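Local coordinates for peroxiredoxin (Akkermansia muciniphila, PDB 6KHX), which probably reduces hydrogen peroxide and related hydroperoxides through redox-active thiols, as a typical 2-Cys peroxiredoxin working in a ten-chain assembly, at residues B[55-60]-B[87-92]; B[19-24]-B[80-85]; B[66-71]-B[172-177]; B[138-143]-B[164-169]. One frame throughout, in Å; residues are numbered along the deposited sequence.

Interaction 1: residues B[55-60]-B[87-92]; sequences GFQEAL and TPRDQG
A surface salt bridge defines this contact, joining Glu58 at the end of helix 48-58 to Arg89 in the loop that follows helix 78-85. Arg89 NH1 lies 3.1 Å from Glu58 OE2, and the hydrogen bond within the pair is bent, with an N-H...O angle of 136°. The two flat groups stand almost perpendicular, their planes 79° apart. The carboxylate oxygen sits at the guanidinium edge, a little tilted from its plane, whereas NH1 comes to OE2 from above the carboxylate. Arg89 spans the distance because its chain runs extended from CG to NE (chi2 -177°), while the Glu58 chain bends beyond CB. Gln57 adds a loose touch, its CG 4.2 Å from Arg89 NH2, and its own OE1 accepts the backbone N-H of Ser98. The stronger polar partner of Arg89 lies outside the pair: NE donates to the carbonyl of Gln95, which helps fix the guanidinium. With an alanine in place of Arg89, Glu58 would probably be left without its charged mate and the Gln95 carbonyl without this donor. The arrangement is a solvent-side ionic tie between a helix and a neighbouring loop of the thioredoxin-like peroxiredoxin fold.

Interaction 2: residues B[19-24]-B[80-85]; sequences GTIVPD and SHWAWV
Gly19 and Trp82 bring their backbones to 6.3 Å between CA atoms, where the turn joining strands 13-17 and 20-22 approaches helix 78-85. Gly19 has a positive phi of 75°, a conformation that favours glycine, and without a side chain it meets the helix through its backbone. Its carbonyl O lies 3.5 Å from Trp82 CD1, in the plane of the indole and at its edge, so the oxygen faces the rim of the ring and not its face. The CA of Gly19 also rests 4.1 Å from CG2 of Val85, one turn further along the helix. Ile21 supplies the apolar part of the contact. Its CD1 packs 3.9 Å from Trp82 CB, with CG1 equally near that carbon, and the two side chains cross at about a right angle. Ile21 CG1 lies beside the backbone N (chi1 -64°), and both CG1 and CD1 come against the beta carbon of Trp82, short of the ring. Trp82 CG lies opposite its own backbone N (chi1 165°), which carries the ring toward the turn; the rotation about CB-CG then sets the CD1 edge against Gly19 O. His198 of a fourth subunit stacks on the Trp82 ring and also packs on Ile21, so another chain completes this site. At the start of the segment Ser80 OG hydrogen-bonds Ser80 OG of a third subunit, a like-with-like pairing consistent with a twofold interface. The whole is a β-hairpin at the sheet edge resting on a helix of the thioredoxin-like fold, close to subunit junctions of the ten-chain peroxiredoxin assembly.

Interaction 3: residues B[66-71]-B[172-177]; sequences RDVAVV and ALQHFE
The Schellman motif that closes helix 60-65 is met here by helix 163-179, with Gln174 hydrogen-bonding to the carbonyl of Arg66 just before strand 68-74 begins. The motif is marked by the positive phi of Asp67 and by the bond from Val68 N back to Phe63 O. Gln174 NE2 donates to Arg66 O over 2.6 Å, along a bent N-H...O path of 134°. The donor lies in the carbonyl plane on a lone pair of the oxygen, with a C=O...N angle of 140°, and that oxygen in turn lies close to the amide plane of Gln174. The reach depends on a glutamine chain extended beyond CG (chi2 175°), directed from the helix toward the turn. Arg66 contributes its aliphatic base, while its chain bends at chi3 and carries the guanidinium away. There it forms salt bridges with Glu62 through NH2 and with Asp171 through NH1, so its charge is shared between two helices. An alanine in place of Gln174 would probably leave the Arg66 carbonyl without this donor and open a gap beside the arginine's methylenes. Tyr35, on the adjoining strand 35-40, also packs against Gln174. Val68, the first residue of its strand, touches the amide lightly, its CG2 4.3 Å from Gln174 NE2. On the other branch of that amide, Gln174 OE1 lies 3.6 Å from Arg66 CG.

Interaction 4: residues B[138-143]-B[164-169]; sequences RGLFLI and DEAIRV
Leu142 and Val169 make the closest apolar contact between strand 138-143 and helix 163-179, with Leu142 CD2 at 3.7 Å from Val169 CG1. Their CA atoms are 8.1 Å apart, a separation bridged by side chains that point at each other and slide past in opposite directions. CG of Leu142 is turned opposite its backbone N (chi1 177°), which sends the branch out toward the helix. The same CD2 methyl also lies 3.9 Å from Val169 O, beside the helix backbone. A second, looser apolar pair lies two residues back on the strand, Leu140 CD1 at 4.4 Å from Ala166 CB. Ala166 and Val169, three residues apart on the helix, thus receive two leucines from one face of the strand. Ile37 lies beside both leucines, His151 touches both and Val169, and Phe56 meets Leu140, so neighbouring strands and helix 48-58 complete the packing around the pair.

The ionic interaction lies within the helix, one turn apart. Arg168 grips Glu165 side-on with two nitrogens: NE donates to OE1 at 3.3 Å, and NH2 reaches OE2 at 3.3 Å, using the syn lone pair of that oxygen. The guanidinium holds further partners, NH1 on the carbonyl of Trp187 and NH2 on the carbonyl of Gly160 of a second subunit, so it links helix, loop and partner chain. A helix laid on the central sheet through small and branched aliphatic side chains, as here, is the α/β layering of the thioredoxin-like fold.

How the interactions relate
Interaction 4 is the buried contact of the set and interaction 1 a surface one, with interactions 2 and 3 partly buried. Their chemistry follows: aliphatic packing in 4, a salt bridge in 1, a side-chain amide on a backbone carbonyl in 3, and carbonyl-to-ring-edge and apolar touches in 2. Interactions 3 and 4 share helix 163-179 and the central sheet, and they meet where Leu173 CD2 lies 3.8 Å from Leu142 CD2. Helix 48-58 ties interaction 1 to that core, since Phe56 CZ is 4.0 Å from Leu140 CD1. Interaction 2 sits at the sheet's far edge, about 26 Å from interaction 3 between centres, but reaches interaction 1 through a probable Trp84-Gly92 hydrogen bond.

Interaction 1: residues B[55-60]-B[87-92]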
loop_
_atom_site.group_PDB
_atom_site.type_symbol
_atom_site.label_atom_id
_atom_site.label_comp_id
_atom_site.label_asym_id
_atom_site.label_seq_id
_atom_site.Cartn_x
_atom_site.Cartn_y
_atom_site.Cartn_z
ATOM N N GLY B 55 53.367 -1.602 -10.096
ATOM C CA GLY B 55 53.740 -0.219 -10.323
ATOM C C GLY B 55 53.460 0.664 -9.121
ATOM O O GLY B 55 54.272 1.526 -8.772
ATOM N N PHE B 56 52.319 0.450 -8.455
ATOM C CA PHE B 56 52.050 1.190 -7.223
ATOM C C PHE B 56 53.086 0.865 -6.154
ATOM O O PHE B 56 53.456 1.732 -5.353
ATOM C CB PHE B 56 50.638 0.895 -6.710
ATOM C CG PHE B 56 49.600 1.871 -7.198
ATOM C CD1 PHE B 56 49.578 3.172 -6.726
ATOM C CD2 PHE B 56 48.629 1.475 -8.104
ATOM C CE1 PHE B 56 48.625 4.070 -7.174
ATOM C CE2 PHE B 56 47.675 2.365 -8.546
ATOM C CZ PHE B 56 47.672 3.664 -8.079
ATOM N N GLN B 57 53.549 -0.387 -6.108
ATOM C CA GLN B 57 54.633 -0.723 -5.187
ATOM C C GLN B 57 55.906 0.050 -5.521
ATOM O O GLN B 57 56.608 0.522 -4.619
ATOM C CB GLN B 57 54.901 -2.223 -5.206
ATOM C CG GLN B 57 56.039 -2.656 -4.298
ATOM C CD GLN B 57 55.759 -2.401 -2.826
ATOM O OE1 GLN B 57 54.639 -2.596 -2.350
ATOM N NE2 GLN B 57 56.782 -1.982 -2.094
ATOM N N GLU B 58 56.228 0.179 -6.815
ATOM C CA GLU B 58 57.466 0.851 -7.207
ATOM C C GLU B 58 57.429 2.337 -6.875
ATOM O O GLU B 58 58.470 2.931 -6.571
ATOM C CB GLU B 58 57.728 0.680 -8.711
ATOM C CG GLU B 58 57.637 -0.742 -9.274
ATOM C CD GLU B 58 58.779 -1.657 -8.850
ATOM O OE1 GLU B 58 59.464 -1.361 -7.849
ATOM O OE2 GLU B 58 58.992 -2.686 -9.529
ATOM N N ALA B 59 56.250 2.950 -6.943
ATOM C CA ALA B 59 56.069 4.363 -6.651
ATOM C C ALA B 59 55.684 4.620 -5.198
ATOM O O ALA B 59 55.270 5.735 -4.866
ATOM C CB ALA B 59 55.011 4.957 -7.588
ATOM N N LEU B 60 55.804 3.617 -4.326
ATOM C CA LEU B 60 55.310 3.773 -2.965
ATOM C C LEU B 60 56.006 4.918 -2.243
ATOM O O LEU B 60 55.381 5.607 -1.430
ATOM C CB LEU B 60 55.484 2.470 -2.185
ATOM C CG LEU B 60 54.660 2.358 -0.901
ATOM C CD1 LEU B 60 53.201 2.688 -1.175
ATOM C CD2 LEU B 60 54.801 0.976 -0.285
ATOM N N THR B 87 53.716 -15.343 -5.154
ATOM C CA THR B 87 54.034 -15.848 -6.480
ATOM C C THR B 87 55.005 -14.894 -7.155
ATOM O O THR B 87 54.719 -13.691 -7.228
ATOM C CB THR B 87 52.769 -15.991 -7.333
ATOM O OG1 THR B 87 51.873 -16.914 -6.707
ATOM C CG2 THR B 87 53.117 -16.500 -8.727
ATOM N N PRO B 88 56.143 -15.374 -7.667
ATOM C CA PRO B 88 57.123 -14.458 -8.266
ATOM C C PRO B 88 56.571 -13.754 -9.498
ATOM O O PRO B 88 55.745 -14.296 -10.237
ATOM C CB PRO B 88 58.303 -15.376 -8.618
ATOM C CG PRO B 88 57.726 -16.742 -8.674
ATOM C CD PRO B 88 56.625 -16.765 -7.658
ATOM N N ARG B 89 57.045 -12.520 -9.706
ATOM C CA ARG B 89 56.509 -11.674 -10.770
ATOM C C ARG B 89 56.721 -12.300 -12.141
ATOM O O ARG B 89 55.862 -12.183 -13.024
ATOM C CB ARG B 89 57.161 -10.293 -10.714
ATOM C CG ARG B 89 56.997 -9.602 -9.383
ATOM C CD ARG B 89 57.589 -8.209 -9.386
ATOM N NE ARG B 89 57.425 -7.586 -8.076
ATOM C CZ ARG B 89 57.838 -6.361 -7.763
ATOM N NH1 ARG B 89 58.454 -5.607 -8.668
ATOM N NH2 ARG B 89 57.640 -5.892 -6.536
ATOM N N ASP B 90 57.855 -12.979 -12.340
ATOM C CA ASP B 90 58.133 -13.605 -13.627
ATOM C C ASP B 90 57.197 -14.770 -13.922
ATOM O O ASP B 90 57.228 -15.304 -15.035
ATOM C CB ASP B 90 59.601 -14.048 -13.683
ATOM C CG ASP B 90 60.012 -14.889 -12.482
ATOM O OD1 ASP B 90 59.532 -16.037 -12.350
ATOM O OD2 ASP B 90 60.822 -14.393 -11.664
ATOM N N GLN B 91 56.356 -15.151 -12.964
ATOM C CA GLN B 91 55.317 -16.151 -13.163
ATOM C C GLN B 91 53.925 -15.534 -13.135
ATOM O O GLN B 91 52.935 -16.262 -13.025
ATOM C CB GLN B 91 55.435 -17.232 -12.090
ATOM C CG GLN B 91 56.747 -17.989 -12.134
ATOM C CD GLN B 91 56.812 -19.091 -11.102
ATOM O OE1 GLN B 91 57.856 -19.319 -10.486
ATOM N NE2 GLN B 91 55.693 -19.779 -10.898
ATOM N N GLY B 92 53.832 -14.213 -13.245
ATOM C CA GLY B 92 52.570 -13.507 -13.173
ATOM C C GLY B 92 52.163 -13.058 -11.788
ATOM O O GLY B 92 51.064 -12.515 -11.631
#

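Interaction 2: residues B[19-24]-B[80-85]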
loop_
_atom_site.group_PDB
_atom_site.type_symbol
_atom_site.label_atom_id
_atom_site.label_comp_id
_atom_site.label_asym_id
_atom_site.label_seq_id
_atom_site.Cartn_x
_atom_site.Cartn_y
_atom_site.Cartn_z
ATOM N N GLY B 19 52.461 -8.566 3.127
ATOM C CA GLY B 19 52.457 -9.991 2.868
ATOM C C GLY B 19 51.795 -10.841 3.927
ATOM O O GLY B 19 51.843 -12.070 3.826
ATOM N N THR B 20 51.179 -10.232 4.937
ATOM C CA THR B 20 50.567 -10.952 6.045
ATOM C C THR B 20 49.062 -10.692 6.080
ATOM O O THR B 20 48.617 -9.552 5.910
ATOM C CB THR B 20 51.202 -10.525 7.381
ATOM O OG1 THR B 20 52.596 -10.859 7.381
ATOM C CG2 THR B 20 50.521 -11.205 8.551
ATOM N N ILE B 21 48.282 -11.757 6.288
ATOM C CA ILE B 21 46.837 -11.619 6.423
ATOM C C ILE B 21 46.513 -11.004 7.778
ATOM O O ILE B 21 46.966 -11.489 8.822
ATOM C CB ILE B 21 46.144 -12.978 6.245
ATOM C CG1 ILE B 21 46.359 -13.505 4.825
ATOM C CG2 ILE B 21 44.669 -12.876 6.573
ATOM C CD1 ILE B 21 45.774 -14.880 4.583
ATOM N N VAL B 22 45.755 -9.914 7.766
ATOM C CA VAL B 22 45.351 -9.230 8.990
ATOM C C VAL B 22 43.855 -8.941 8.929
ATOM O O VAL B 22 43.311 -8.691 7.840
ATOM C CB VAL B 22 46.162 -7.942 9.210
ATOM C CG1 VAL B 22 47.645 -8.265 9.298
ATOM C CG2 VAL B 22 45.896 -6.940 8.093
ATOM N N PRO B 23 43.154 -8.969 10.058
ATOM C CA PRO B 23 41.713 -8.708 10.030
ATOM C C PRO B 23 41.383 -7.261 10.335
ATOM O O PRO B 23 42.238 -6.507 10.811
ATOM C CB PRO B 23 41.182 -9.640 11.121
ATOM C CG PRO B 23 42.287 -9.634 12.134
ATOM C CD PRO B 23 43.589 -9.485 11.366
ATOM N N ASP B 24 40.131 -6.879 10.073
ATOM C CA ASP B 24 39.587 -5.594 10.508
ATOM C C ASP B 24 40.375 -4.415 9.935
ATOM O O ASP B 24 40.626 -3.419 10.620
ATOM C CB ASP B 24 39.529 -5.533 12.036
ATOM C CG ASP B 24 38.834 -6.747 12.635
ATOM O OD1 ASP B 24 37.770 -7.144 12.112
ATOM O OD2 ASP B 24 39.357 -7.314 13.615
ATOM N N SER B 80 43.611 -15.612 -1.609
ATOM C CA SER B 80 44.094 -15.406 -2.971
ATOM C C SER B 80 45.111 -14.272 -3.023
ATOM O O SER B 80 46.138 -14.381 -3.700
ATOM C CB SER B 80 42.926 -15.137 -3.912
ATOM O OG SER B 80 42.126 -16.295 -4.043
ATOM N N HIS B 81 44.841 -13.171 -2.310
ATOM C CA HIS B 81 45.811 -12.083 -2.219
ATOM C C HIS B 81 47.143 -12.581 -1.665
ATOM O O HIS B 81 48.213 -12.296 -2.221
ATOM C CB HIS B 81 45.262 -10.969 -1.327
ATOM C CG HIS B 81 44.084 -10.244 -1.899
ATOM N ND1 HIS B 81 43.613 -10.467 -3.175
ATOM C CD2 HIS B 81 43.267 -9.309 -1.355
ATOM C CE1 HIS B 81 42.564 -9.694 -3.397
ATOM N NE2 HIS B 81 42.334 -8.982 -2.309
ATOM N N TRP B 82 47.093 -13.321 -0.555
ATOM C CA TRP B 82 48.312 -13.820 0.070
ATOM C C TRP B 82 49.068 -14.770 -0.854
ATOM O O TRP B 82 50.295 -14.685 -0.974
ATOM C CB TRP B 82 47.969 -14.499 1.395
ATOM C CG TRP B 82 49.075 -15.349 1.933
ATOM C CD1 TRP B 82 50.117 -14.948 2.721
ATOM C CD2 TRP B 82 49.251 -16.755 1.715
ATOM N NE1 TRP B 82 50.929 -16.020 3.006
ATOM C CE2 TRP B 82 50.418 -17.139 2.400
ATOM C CE3 TRP B 82 48.531 -17.724 1.008
ATOM C CZ2 TRP B 82 50.882 -18.450 2.399
ATOM C CZ3 TRP B 82 48.992 -19.023 1.008
ATOM C CH2 TRP B 82 50.156 -19.376 1.698
ATOM N N ALA B 83 48.358 -15.688 -1.511
ATOM C CA ALA B 83 49.008 -16.563 -2.478
ATOM C C ALA B 83 49.643 -15.759 -3.608
ATOM O O ALA B 83 50.726 -16.104 -4.094
ATOM C CB ALA B 83 47.999 -17.572 -3.028
ATOM N N TRP B 84 49.001 -14.663 -4.017
ATOM C CA TRP B 84 49.498 -13.896 -5.154
ATOM C C TRP B 84 50.759 -13.120 -4.794
ATOM O O TRP B 84 51.670 -12.994 -5.621
ATOM C CB TRP B 84 48.415 -12.948 -5.658
ATOM C CG TRP B 84 48.543 -12.604 -7.099
ATOM C CD1 TRP B 84 49.294 -13.252 -8.031
ATOM C CD2 TRP B 84 47.890 -11.528 -7.785
ATOM N NE1 TRP B 84 49.150 -12.649 -9.259
ATOM C CE2 TRP B 84 48.295 -11.586 -9.132
ATOM C CE3 TRP B 84 47.001 -10.524 -7.389
ATOM C CZ2 TRP B 84 47.840 -10.678 -10.086
ATOM C CZ3 TRP B 84 46.555 -9.620 -8.338
ATOM C CH2 TRP B 84 46.974 -9.705 -9.670
ATOM N N VAL B 85 50.825 -12.567 -3.580
ATOM C CA VAL B 85 52.054 -11.898 -3.164
ATOM C C VAL B 85 53.178 -12.887 -2.895
ATOM O O VAL B 85 54.332 -12.471 -2.728
ATOM C CB VAL B 85 51.855 -11.013 -1.915
ATOM C CG1 VAL B 85 50.734 -10.004 -2.142
ATOM C CG2 VAL B 85 51.624 -11.859 -0.677
#

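Interaction 3: residues B[66-71]-B[172-177]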
loop_
_atom_site.group_PDB
_atom_site.type_symbol
_atom_site.label_atom_id
_atom_site.label_comp_id
_atom_site.label_asym_id
_atom_site.label_seq_id
_atom_site.Cartn_x
_atom_site.Cartn_y
_atom_site.Cartn_z
ATOM N N ARG B 66 54.238 12.189 0.284
ATOM C CA ARG B 66 53.067 13.053 0.273
ATOM C C ARG B 66 52.013 12.665 1.307
ATOM O O ARG B 66 50.873 13.136 1.216
ATOM C CB ARG B 66 52.459 13.084 -1.126
ATOM C CG ARG B 66 53.158 14.045 -2.067
ATOM C CD ARG B 66 52.814 13.738 -3.502
ATOM N NE ARG B 66 53.900 13.015 -4.144
ATOM C CZ ARG B 66 54.633 13.499 -5.139
ATOM N NH1 ARG B 66 54.378 14.704 -5.631
ATOM N NH2 ARG B 66 55.611 12.764 -5.652
ATOM N N ASP B 67 52.361 11.816 2.277
ATOM C CA ASP B 67 51.438 11.426 3.346
ATOM C C ASP B 67 50.192 10.753 2.777
ATOM O O ASP B 67 49.067 10.989 3.228
ATOM C CB ASP B 67 51.059 12.614 4.231
ATOM C CG ASP B 67 51.921 12.708 5.468
ATOM O OD1 ASP B 67 52.869 11.901 5.587
ATOM O OD2 ASP B 67 51.647 13.581 6.319
ATOM N N VAL B 68 50.399 9.918 1.764
ATOM C CA VAL B 68 49.327 9.213 1.079
ATOM C C VAL B 68 49.544 7.732 1.320
ATOM O O VAL B 68 50.632 7.207 1.063
ATOM C CB VAL B 68 49.295 9.524 -0.425
ATOM C CG1 VAL B 68 48.258 8.656 -1.110
ATOM C CG2 VAL B 68 49.007 10.997 -0.659
ATOM N N ALA B 69 48.531 7.075 1.863
ATOM C CA ALA B 69 48.521 5.632 1.992
ATOM C C ALA B 69 47.912 5.046 0.728
ATOM O O ALA B 69 46.856 5.502 0.275
ATOM C CB ALA B 69 47.720 5.213 3.221
ATOM N N VAL B 70 48.583 4.055 0.149
ATOM C CA VAL B 70 48.095 3.376 -1.044
ATOM C C VAL B 70 47.418 2.086 -0.605
ATOM O O VAL B 70 48.016 1.279 0.122
ATOM C CB VAL B 70 49.238 3.104 -2.034
ATOM C CG1 VAL B 70 48.740 2.278 -3.206
ATOM C CG2 VAL B 70 49.829 4.405 -2.506
ATOM N N VAL B 71 46.170 1.891 -1.035
ATOM C CA VAL B 71 45.386 0.718 -0.665
ATOM C C VAL B 71 44.746 0.162 -1.928
ATOM O O VAL B 71 44.046 0.890 -2.643
ATOM C CB VAL B 71 44.301 1.046 0.381
ATOM C CG1 VAL B 71 43.532 -0.209 0.768
ATOM C CG2 VAL B 71 44.894 1.711 1.611
ATOM N N ALA B 172 47.687 18.449 -6.670
ATOM C CA ALA B 172 46.708 19.521 -6.815
ATOM C C ALA B 172 45.860 19.672 -5.552
ATOM O O ALA B 172 45.628 20.795 -5.081
ATOM C CB ALA B 172 45.824 19.266 -8.034
ATOM N N LEU B 173 45.393 18.556 -4.987
ATOM C CA LEU B 173 44.593 18.638 -3.769
ATOM C C LEU B 173 45.392 19.272 -2.638
ATOM O O LEU B 173 44.898 20.164 -1.935
ATOM C CB LEU B 173 44.097 17.251 -3.355
ATOM C CG LEU B 173 43.436 17.246 -1.969
ATOM C CD1 LEU B 173 42.184 18.095 -1.992
ATOM C CD2 LEU B 173 43.124 15.839 -1.466
ATOM N N GLN B 174 46.642 18.835 -2.461
ATOM C CA GLN B 174 47.462 19.366 -1.378
ATOM C C GLN B 174 47.789 20.838 -1.603
ATOM O O GLN B 174 47.820 21.625 -0.649
ATOM C CB GLN B 174 48.738 18.537 -1.233
ATOM C CG GLN B 174 48.488 17.164 -0.621
ATOM C CD GLN B 174 49.725 16.289 -0.594
ATOM O OE1 GLN B 174 50.761 16.640 -1.159
ATOM N NE2 GLN B 174 49.627 15.145 0.077
ATOM N N HIS B 175 48.012 21.239 -2.856
ATOM C CA HIS B 175 48.261 22.647 -3.134
ATOM C C HIS B 175 47.047 23.500 -2.798
ATOM O O HIS B 175 47.179 24.565 -2.181
ATOM C CB HIS B 175 48.657 22.842 -4.595
ATOM C CG HIS B 175 49.036 24.251 -4.920
ATOM N ND1 HIS B 175 50.343 24.687 -4.916
ATOM C CD2 HIS B 175 48.281 25.327 -5.239
ATOM C CE1 HIS B 175 50.377 25.970 -5.225
ATOM N NE2 HIS B 175 49.139 26.384 -5.425
ATOM N N PHE B 176 45.852 23.052 -3.192
ATOM C CA PHE B 176 44.657 23.821 -2.856
ATOM C C PHE B 176 44.460 23.885 -1.347
ATOM O O PHE B 176 44.045 24.918 -0.807
ATOM C CB PHE B 176 43.420 23.219 -3.526
ATOM C CG PHE B 176 42.129 23.844 -3.071
ATOM C CD1 PHE B 176 41.754 25.093 -3.531
ATOM C CD2 PHE B 176 41.304 23.193 -2.171
ATOM C CE1 PHE B 176 40.573 25.679 -3.113
ATOM C CE2 PHE B 176 40.117 23.775 -1.744
ATOM C CZ PHE B 176 39.755 25.020 -2.215
ATOM N N GLU B 177 44.758 22.790 -0.648
ATOM C CA GLU B 177 44.615 22.788 0.802
ATOM C C GLU B 177 45.591 23.752 1.463
ATOM O O GLU B 177 45.228 24.448 2.417
ATOM C CB GLU B 177 44.799 21.371 1.338
ATOM C CG GLU B 177 43.618 20.465 1.045
ATOM C CD GLU B 177 43.861 19.055 1.518
ATOM O OE1 GLU B 177 45.041 18.661 1.607
ATOM O OE2 GLU B 177 42.877 18.352 1.828
#

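Interaction 4: residues B[138-143]-B[164-169]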
loop_
_atom_site.group_PDB
_atom_site.type_symbol
_atom_site.label_atom_id
_atom_site.label_comp_id
_atom_site.label_asym_id
_atom_site.label_seq_id
_atom_site.Cartn_x
_atom_site.Cartn_y
_atom_site.Cartn_z
ATOM N N ARG B 138 38.222 -1.013 -12.778
ATOM C CA ARG B 138 39.469 -0.349 -12.387
ATOM C C ARG B 138 39.128 1.032 -11.838
ATOM O O ARG B 138 39.159 2.052 -12.536
ATOM C CB ARG B 138 40.447 -0.286 -13.556
ATOM C CG ARG B 138 40.841 -1.667 -14.015
ATOM C CD ARG B 138 41.989 -1.693 -14.993
ATOM N NE ARG B 138 42.021 -3.008 -15.614
ATOM C CZ ARG B 138 42.498 -4.105 -15.035
ATOM N NH1 ARG B 138 43.024 -4.050 -13.817
ATOM N NH2 ARG B 138 42.452 -5.260 -15.686
ATOM N N GLY B 139 38.792 1.057 -10.555
ATOM C CA GLY B 139 38.289 2.267 -9.908
ATOM C C GLY B 139 39.354 2.888 -9.012
ATOM O O GLY B 139 40.070 2.174 -8.322
ATOM N N LEU B 140 39.422 4.212 -8.995
ATOM C CA LEU B 140 40.428 4.869 -8.167
ATOM C C LEU B 140 39.815 6.078 -7.476
ATOM O O LEU B 140 39.058 6.836 -8.089
ATOM C CB LEU B 140 41.659 5.290 -8.986
ATOM C CG LEU B 140 42.795 5.946 -8.193
ATOM C CD1 LEU B 140 44.161 5.468 -8.681
ATOM C CD2 LEU B 140 42.702 7.468 -8.261
ATOM N N PHE B 141 40.130 6.235 -6.190
ATOM C CA PHE B 141 39.584 7.308 -5.369
ATOM C C PHE B 141 40.696 7.986 -4.590
ATOM O O PHE B 141 41.571 7.317 -4.020
ATOM C CB PHE B 141 38.515 6.801 -4.381
ATOM C CG PHE B 141 37.378 6.079 -5.039
ATOM C CD1 PHE B 141 37.506 4.748 -5.414
ATOM C CD2 PHE B 141 36.193 6.738 -5.310
ATOM C CE1 PHE B 141 36.471 4.089 -6.031
ATOM C CE2 PHE B 141 35.151 6.084 -5.929
ATOM C CZ PHE B 141 35.287 4.758 -6.289
ATOM N N LEU B 142 40.651 9.319 -4.573
ATOM C CA LEU B 142 41.490 10.137 -3.709
ATOM C C LEU B 142 40.659 10.580 -2.507
ATOM O O LEU B 142 39.620 11.229 -2.670
ATOM C CB LEU B 142 42.033 11.347 -4.466
ATOM C CG LEU B 142 42.861 12.291 -3.592
ATOM C CD1 LEU B 142 44.004 11.520 -2.931
ATOM C CD2 LEU B 142 43.378 13.476 -4.392
ATOM N N ILE B 143 41.108 10.216 -1.307
ATOM C CA ILE B 143 40.411 10.498 -0.058
ATOM C C ILE B 143 41.307 11.396 0.784
ATOM O O ILE B 143 42.468 11.053 1.026
ATOM C CB ILE B 143 40.081 9.194 0.692
ATOM C CG1 ILE B 143 39.317 8.229 -0.219
ATOM C CG2 ILE B 143 39.295 9.480 1.946
ATOM C CD1 ILE B 143 39.285 6.809 0.296
ATOM N N ASP B 164 51.121 8.609 -12.749
ATOM C CA ASP B 164 51.409 10.032 -12.870
ATOM C C ASP B 164 50.166 10.869 -12.612
ATOM O O ASP B 164 50.236 11.884 -11.912
ATOM C CB ASP B 164 51.993 10.341 -14.246
ATOM C CG ASP B 164 53.344 9.694 -14.459
ATOM O OD1 ASP B 164 54.059 9.462 -13.461
ATOM O OD2 ASP B 164 53.698 9.430 -15.627
ATOM N N GLU B 165 49.014 10.459 -13.159
ATOM C CA GLU B 165 47.782 11.215 -12.945
ATOM C C GLU B 165 47.346 11.169 -11.483
ATOM O O GLU B 165 46.852 12.168 -10.945
ATOM C CB GLU B 165 46.674 10.690 -13.858
ATOM C CG GLU B 165 45.347 11.469 -13.795
ATOM C CD GLU B 165 45.485 12.954 -14.128
ATOM O OE1 GLU B 165 46.396 13.326 -14.904
ATOM O OE2 GLU B 165 44.664 13.751 -13.622
ATOM N N ALA B 166 47.532 10.026 -10.818
ATOM C CA ALA B 166 47.194 9.943 -9.403
ATOM C C ALA B 166 48.055 10.899 -8.581
ATOM O O ALA B 166 47.544 11.667 -7.754
ATOM C CB ALA B 166 47.355 8.506 -8.912
ATOM N N ILE B 167 49.369 10.881 -8.816
ATOM C CA ILE B 167 50.265 11.789 -8.107
ATOM C C ILE B 167 49.936 13.243 -8.436
ATOM O O ILE B 167 49.991 14.116 -7.562
ATOM C CB ILE B 167 51.731 11.427 -8.405
ATOM C CG1 ILE B 167 52.087 10.139 -7.662
ATOM C CG2 ILE B 167 52.673 12.558 -8.010
ATOM C CD1 ILE B 167 53.424 9.578 -8.011
ATOM N N ARG B 168 49.593 13.529 -9.693
ATOM C CA ARG B 168 49.273 14.902 -10.072
ATOM C C ARG B 168 48.041 15.396 -9.332
ATOM O O ARG B 168 48.011 16.533 -8.847
ATOM C CB ARG B 168 49.050 14.999 -11.581
ATOM C CG ARG B 168 48.977 16.421 -12.096
ATOM C CD ARG B 168 48.459 16.483 -13.519
ATOM N NE ARG B 168 47.014 16.285 -13.586
ATOM C CZ ARG B 168 46.123 17.265 -13.461
ATOM N NH1 ARG B 168 46.535 18.510 -13.267
ATOM N NH2 ARG B 168 44.821 17.008 -13.532
ATOM N N VAL B 169 47.011 14.552 -9.235
ATOM C CA VAL B 169 45.802 14.943 -8.521
ATOM C C VAL B 169 46.091 15.106 -7.031
ATOM O O VAL B 169 45.558 16.013 -6.379
ATOM C CB VAL B 169 44.676 13.925 -8.784
ATOM C CG1 VAL B 169 43.435 14.310 -8.021
ATOM C CG2 VAL B 169 44.355 13.868 -10.266
#